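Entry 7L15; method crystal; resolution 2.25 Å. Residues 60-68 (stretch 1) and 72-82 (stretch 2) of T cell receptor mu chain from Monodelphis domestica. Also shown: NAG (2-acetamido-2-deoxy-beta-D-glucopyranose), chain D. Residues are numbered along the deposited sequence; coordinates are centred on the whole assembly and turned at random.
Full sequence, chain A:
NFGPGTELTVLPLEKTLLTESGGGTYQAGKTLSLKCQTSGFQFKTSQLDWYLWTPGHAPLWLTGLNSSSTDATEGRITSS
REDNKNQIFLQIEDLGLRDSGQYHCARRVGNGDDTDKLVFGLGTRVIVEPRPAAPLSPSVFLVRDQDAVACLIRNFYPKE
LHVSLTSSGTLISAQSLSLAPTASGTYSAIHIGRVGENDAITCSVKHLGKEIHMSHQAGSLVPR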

ATOM      1  N   LEU A  60      -0.471   8.433   7.390  1.00 45.59           N
ATOM      2  CA  LEU A  60      -1.576   9.370   7.493  1.00 42.75           C
ATOM      3  C   LEU A  60      -1.810   9.740   8.951  1.00 41.75           C
ATOM      4  O   LEU A  60      -1.950   8.866   9.810  1.00 42.06           O
ATOM      5  CB  LEU A  60      -2.842   8.765   6.872  1.00 47.22           C
ATOM      6  CG  LEU A  60      -4.045   9.676   6.595  1.00 51.60           C
ATOM      7  CD1 LEU A  60      -3.667  10.868   5.719  1.00 42.41           C
ATOM      8  CD2 LEU A  60      -5.146   8.833   5.953  1.00 50.21           C
ATOM      9  N   TRP A  61      -1.856  11.033   9.230  1.00 43.73           N
ATOM     10  CA  TRP A  61      -2.277  11.482  10.545  1.00 45.82           C
ATOM     11  C   TRP A  61      -3.748  11.138  10.779  1.00 51.23           C
ATOM     12  O   TRP A  61      -4.591  11.336   9.905  1.00 50.51           O
ATOM     13  CB  TRP A  61      -2.050  12.983  10.667  1.00 46.52           C
ATOM     14  CG  TRP A  61      -2.514  13.568  11.954  1.00 45.28           C
ATOM     15  CD1 TRP A  61      -1.845  13.579  13.134  1.00 45.89           C
ATOM     16  CD2 TRP A  61      -3.755  14.246  12.184  1.00 47.53           C
ATOM     17  NE1 TRP A  61      -2.589  14.229  14.096  1.00 52.22           N
ATOM     18  CE2 TRP A  61      -3.768  14.645  13.538  1.00 51.45           C
ATOM     19  CE3 TRP A  61      -4.856  14.551  11.379  1.00 47.10           C
ATOM     20  CZ2 TRP A  61      -4.843  15.336  14.107  1.00 52.74           C
ATOM     21  CZ3 TRP A  61      -5.933  15.241  11.947  1.00 53.59           C
ATOM     22  CH2 TRP A  61      -5.913  15.625  13.300  1.00 53.21           C
ATOM     23  N   LEU A  62      -4.055  10.623  11.969  1.00 46.69           N
ATOM     24  CA  LEU A  62      -5.418  10.267  12.343  1.00 48.00           C
ATOM     25  C   LEU A  62      -6.009  11.182  13.398  1.00 45.16           C
ATOM     26  O   LEU A  62      -7.162  11.602  13.266  1.00 42.10           O
ATOM     27  CB  LEU A  62      -5.474   8.830  12.869  1.00 46.84           C
ATOM     28  CG  LEU A  62      -5.030   7.713  11.943  1.00 46.21           C
ATOM     29  CD1 LEU A  62      -5.221   6.417  12.675  1.00 49.95           C
ATOM     30  CD2 LEU A  62      -5.825   7.753  10.667  1.00 39.54           C
ATOM     31  N   THR A  63      -5.258  11.457  14.467  1.00 44.07           N
ATOM     32  CA  THR A  63      -5.742  12.204  15.621  1.00 47.91           C
ATOM     33  C   THR A  63      -4.553  12.483  16.531  1.00 44.49           C
ATOM     34  O   THR A  63      -3.512  11.837  16.423  1.00 47.90           O
ATOM     35  CB  THR A  63      -6.833  11.434  16.381  1.00 47.38           C
ATOM     36  OG1 THR A  63      -7.185  12.133  17.583  1.00 46.56           O
ATOM     37  CG2 THR A  63      -6.361  10.049  16.730  1.00 44.24           C
ATOM     38  N   GLY A  64      -4.711  13.473  17.414  1.00 53.10           N
ATOM     39  CA  GLY A  64      -3.657  13.787  18.362  1.00 52.45           C
ATOM     40  C   GLY A  64      -4.209  14.597  19.507  1.00 57.61           C
ATOM     41  O   GLY A  64      -5.360  15.035  19.476  1.00 62.15           O
ATOM     42  N   LEU A  65      -3.379  14.795  20.531  1.00 48.57           N
ATOM     43  CA  LEU A  65      -3.871  15.520  21.696  1.00 52.18           C
ATOM     44  C   LEU A  65      -2.717  15.985  22.565  1.00 48.28           C
ATOM     45  O   LEU A  65      -1.609  15.439  22.518  1.00 48.88           O
ATOM     46  CB  LEU A  65      -4.837  14.668  22.533  1.00 62.48           C
ATOM     47  CG  LEU A  65      -4.292  13.556  23.433  1.00 68.55           C
ATOM     48  CD1 LEU A  65      -5.361  13.060  24.397  1.00 64.17           C
ATOM     49  CD2 LEU A  65      -3.749  12.398  22.626  1.00 76.53           C
ATOM     50  N   ASN A  66      -2.999  17.037  23.328  1.00 57.94           N
ATOM     51  CA  ASN A  66      -2.185  17.448  24.463  1.00 54.88           C
ATOM     52  C   ASN A  66      -3.154  17.699  25.617  1.00 64.67           C
ATOM     53  O   ASN A  66      -4.321  17.286  25.593  1.00 64.26           O
ATOM     54  CB  ASN A  66      -1.300  18.657  24.128  1.00 58.82           C
ATOM     55  CG  ASN A  66      -2.090  19.865  23.644  1.00 68.91           C
ATOM     56  OD1 ASN A  66      -3.151  20.197  24.176  1.00 63.84           O
ATOM     57  ND2 ASN A  66      -1.559  20.532  22.618  1.00 86.04           N
ATOM     58  N   SER A  67      -2.683  18.399  26.652  1.00 59.36           N
ATOM     59  CA  SER A  67      -3.492  18.568  27.851  1.00 61.90           C
ATOM     60  C   SER A  67      -4.627  19.565  27.658  1.00 65.65           C
ATOM     61  O   SER A  67      -5.562  19.561  28.461  1.00 69.68           O
ATOM     62  CB  SER A  67      -2.624  19.003  29.051  1.00 57.04           C
ATOM     63  OG  SER A  67      -2.088  20.300  28.860  1.00 61.05           O
ATOM     64  N   SER A  68      -4.587  20.399  26.612  1.00 57.47           N
ATOM     65  CA  SER A  68      -5.630  21.398  26.415  1.00 68.47           C
ATOM     66  C   SER A  68      -6.518  21.156  25.197  1.00 68.58           C
ATOM     67  O   SER A  68      -7.649  21.652  25.177  1.00 74.50           O
ATOM     68  CB  SER A  68      -5.019  22.807  26.309  1.00 64.04           C
ATOM     69  OG  SER A  68      -4.149  22.923  25.198  1.00 71.60           O
ATOM     70  N   ALA A  72      -9.138  15.448  15.275  1.00 56.10           N
ATOM     71  CA  ALA A  72      -9.082  14.190  14.545  1.00 54.41           C
ATOM     72  C   ALA A  72      -9.481  14.434  13.102  1.00 52.09           C
ATOM     73  O   ALA A  72     -10.036  15.475  12.742  1.00 53.04           O
ATOM     74  CB  ALA A  72      -9.973  13.110  15.177  1.00 52.80           C
ATOM     75  N   THR A  73      -9.182  13.440  12.284  1.00 52.21           N
ATOM     76  CA  THR A  73      -9.409  13.513  10.855  1.00 52.73           C
ATOM     77  C   THR A  73     -10.866  13.203  10.500  1.00 51.80           C
ATOM     78  O   THR A  73     -11.364  13.703   9.491  1.00 53.57           O
ATOM     79  CB  THR A  73      -8.403  12.557  10.185  1.00 56.82           C
ATOM     80  OG1 THR A  73      -8.166  12.944   8.827  1.00 68.22           O
ATOM     81  CG2 THR A  73      -8.891  11.139  10.244  1.00 51.54           C
ATOM     82  N   GLU A  74     -11.570  12.420  11.326  1.00 53.17           N
ATOM     83  CA  GLU A  74     -12.957  12.031  11.075  1.00 53.43           C
ATOM     84  C   GLU A  74     -13.714  11.946  12.396  1.00 45.13           C
ATOM     85  O   GLU A  74     -13.129  11.700  13.450  1.00 50.01           O
ATOM     86  CB  GLU A  74     -13.068  10.659  10.389  1.00 54.82           C
ATOM     87  CG  GLU A  74     -12.321  10.451   9.090  1.00 60.87           C
ATOM     88  CD  GLU A  74     -12.490   9.013   8.584  1.00 67.94           C
ATOM     89  OE1 GLU A  74     -13.593   8.454   8.758  1.00 69.67           O
ATOM     90  OE2 GLU A  74     -11.528   8.431   8.039  1.00 69.62           O
ATOM     91  N   GLY A  75     -15.041  12.072  12.319  1.00 46.66           N
ATOM     92  CA  GLY A  75     -15.858  11.968  13.522  1.00 46.67           C
ATOM     93  C   GLY A  75     -15.724  10.641  14.254  1.00 51.91           C
ATOM     94  O   GLY A  75     -15.737  10.598  15.487  1.00 52.48           O
ATOM     95  N   ARG A  76     -15.613   9.539  13.512  1.00 56.66           N
ATOM     96  CA  ARG A  76     -15.548   8.215  14.129  1.00 50.54           C
ATOM     97  C   ARG A  76     -14.202   7.933  14.830  1.00 53.47           C
ATOM     98  O   ARG A  76     -14.084   6.898  15.502  1.00 54.69           O
ATOM     99  CB  ARG A  76     -15.847   7.139  13.079  1.00 46.24           C
ATOM    100  CG  ARG A  76     -14.805   7.030  11.967  1.00 43.09           C
ATOM    101  CD  ARG A  76     -15.253   6.164  10.767  1.00 45.30           C
ATOM    102  NE  ARG A  76     -14.122   6.078   9.842  1.00 54.11           N
ATOM    103  CZ  ARG A  76     -13.299   5.037   9.725  1.00 48.54           C
ATOM    104  NH1 ARG A  76     -13.490   3.930  10.437  1.00 36.18           N
ATOM    105  NH2 ARG A  76     -12.282   5.108   8.875  1.00 43.74           N
ATOM    106  N   ILE A  77     -13.222   8.837  14.737  1.00 47.37           N
ATOM    107  CA  ILE A  77     -11.875   8.666  15.290  1.00 41.64           C
ATOM    108  C   ILE A  77     -11.683   9.613  16.471  1.00 48.86           C
ATOM    109  O   ILE A  77     -11.946  10.817  16.352  1.00 55.34           O
ATOM    110  CB  ILE A  77     -10.811   8.955  14.220  1.00 45.35           C
ATOM    111  CG1 ILE A  77     -10.977   8.005  13.025  1.00 45.51           C
ATOM    112  CG2 ILE A  77      -9.378   8.934  14.836  1.00 47.76           C
ATOM    113  CD1 ILE A  77      -9.895   8.123  11.977  1.00 38.10           C
ATOM    114  N   THR A  78     -11.215   9.088  17.607  1.00 42.74           N
ATOM    115  CA  THR A  78     -10.930   9.939  18.764  1.00 45.80           C
ATOM    116  C   THR A  78      -9.735   9.381  19.533  1.00 45.11           C
ATOM    117  O   THR A  78      -9.347   8.222  19.379  1.00 46.75           O
ATOM    118  CB  THR A  78     -12.133  10.078  19.724  1.00 46.70           C
ATOM    119  OG1 THR A  78     -12.583   8.783  20.116  1.00 50.52           O
ATOM    120  CG2 THR A  78     -13.315  10.832  19.081  1.00 42.92           C
ATOM    121  N   SER A  79      -9.154  10.226  20.376  1.00 44.95           N
ATOM    122  CA  SER A  79      -8.077   9.805  21.251  1.00 54.43           C
ATOM    123  C   SER A  79      -8.313  10.391  22.638  1.00 46.89           C
ATOM    124  O   SER A  79      -9.091  11.324  22.811  1.00 48.97           O
ATOM    125  CB  SER A  79      -6.715  10.225  20.696  1.00 52.49           C
ATOM    126  OG  SER A  79      -6.715  11.607  20.414  1.00 51.09           O
ATOM    127  N   SER A  80      -7.649   9.821  23.635  1.00 52.70           N
ATOM    128  CA  SER A  80      -7.840  10.276  25.004  1.00 55.14           C
ATOM    129  C   SER A  80      -6.618   9.878  25.816  1.00 56.18           C
ATOM    130  O   SER A  80      -5.758   9.120  25.349  1.00 51.57           O
ATOM    131  CB  SER A  80      -9.120   9.691  25.609  1.00 52.09           C
ATOM    132  OG  SER A  80      -9.082   8.276  25.565  1.00 61.70           O
ATOM    133  N   ARG A  81      -6.577  10.374  27.055  1.00 58.85           N
ATOM    134  CA  ARG A  81      -5.406  10.322  27.920  1.00 65.12           C
ATOM    135  C   ARG A  81      -5.751   9.780  29.302  1.00 68.48           C
ATOM    136  O   ARG A  81      -6.815  10.082  29.850  1.00 66.69           O
ATOM    137  CB  ARG A  81      -4.810  11.710  28.086  1.00 69.35           C
ATOM    138  CG  ARG A  81      -3.452  11.854  27.482  1.00 72.27           C
ATOM    139  CD  ARG A  81      -3.070  13.311  27.323  1.00 66.40           C
ATOM    140  NE  ARG A  81      -2.927  13.996  28.600  1.00 69.22           N
ATOM    141  CZ  ARG A  81      -2.003  14.923  28.845  1.00 68.24           C
ATOM    142  NH1 ARG A  81      -1.133  15.250  27.901  1.00 67.67           N
ATOM    143  NH2 ARG A  81      -1.944  15.519  30.032  1.00 64.18           N
ATOM    144  N   GLU A  82      -4.826   9.010  29.873  1.00 68.38           N
ATOM    145  CA  GLU A  82      -4.902   8.539  31.256  1.00 69.25           C
ATOM    146  C   GLU A  82      -3.635   9.011  31.969  1.00 60.50           C
ATOM    147  O   GLU A  82      -2.572   8.397  31.827  1.00 65.21           O
ATOM    148  CB  GLU A  82      -5.047   7.024  31.310  1.00 75.12           C
ATOM    149  CG  GLU A  82      -4.949   6.427  32.708  1.00 86.86           C
ATOM    150  CD  GLU A  82      -6.293   6.297  33.385  1.00 93.82           C
ATOM    151  OE1 GLU A  82      -6.319   6.078  34.617  1.00 98.18           O
ATOM    152  OE2 GLU A  82      -7.321   6.409  32.684  1.00 93.67           O
TER
HETATM  153  C1  NAG D 401      -2.141  21.717  22.030  1.00 64.72           C
HETATM  154  C2  NAG D 401      -1.297  22.952  22.425  1.00 80.73           C
HETATM  155  C3  NAG D 401      -1.837  24.216  21.753  1.00 83.85           C
HETATM  156  C4  NAG D 401      -1.958  24.001  20.252  1.00 86.49           C
HETATM  157  C5  NAG D 401      -2.862  22.799  20.010  1.00 82.09           C
HETATM  158  C6  NAG D 401      -3.115  22.502  18.549  1.00 82.41           C
HETATM  159  C7  NAG D 401      -0.209  22.781  24.622  1.00 89.55           C
HETATM  160  C8  NAG D 401      -0.365  22.977  26.099  1.00 87.39           C
HETATM  161  N2  NAG D 401      -1.268  23.107  23.872  1.00 89.94           N
HETATM  162  O3  NAG D 401      -0.975  25.319  22.012  1.00 88.70           O
HETATM  163  O4  NAG D 401      -2.472  25.164  19.614  1.00 93.94           O
HETATM  164  O5  NAG D 401      -2.250  21.636  20.587  1.00 71.91           O
HETATM  165  O6  NAG D 401      -1.920  22.182  17.854  1.00 83.99           O
HETATM  166  O7  NAG D 401       0.829  22.353  24.128  1.00 90.92           O

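Two hydrogen bonds join the stretches. The amide N of Thr-73 donates to the carbonyl O of Leu-62 (2.9 Å, 149° at the hydrogen), a backbone link that needs no particular side chain. It lies beside the antiparallel, non-hydrogen-bonded pair Thr-63 and Ala-72, whose CA atoms are 4.0 Å apart. Farther along, Ser-79 OG donates to Thr-63 OG1 at 2.9 Å; a short serine side chain directed toward the other stretch suits such a close approach, and beta-branched threonine is at home in a strand.

Within stretch 2, a type I turn from Glu-74 to Ile-77 is closed by Ile-77 N to Glu-74 O (3.1 Å) and braced by a salt bridge from Arg-76 NE to Glu-74 OE1 (2.7 Å). In stretch 1, Asn-66 carries the glycan through ND2 bonded to C1 of NAG (1.4 Å), while its OD1 accepts from Ser-68 N at 2.8 Å.

Packing fills the remainder. Thr-63 also offers a methyl, CG2 lying 3.7 Å from Ile-77 CG2, and the Trp-61 ring lies obliquely against the backbone of stretch 2, CH2 3.7 Å from Ala-72 CA and CZ3 3.7 Å from Thr-73 N, while the methyl CB of Ala-72 packs on Thr-63 CB at 3.8 Å. Leu-65 CD1 meets the aliphatic CD of Arg-81 at 3.7 Å, and the flat guanidinium of Arg-81 lies with one face against the backbone of Asn-66 and Ser-67.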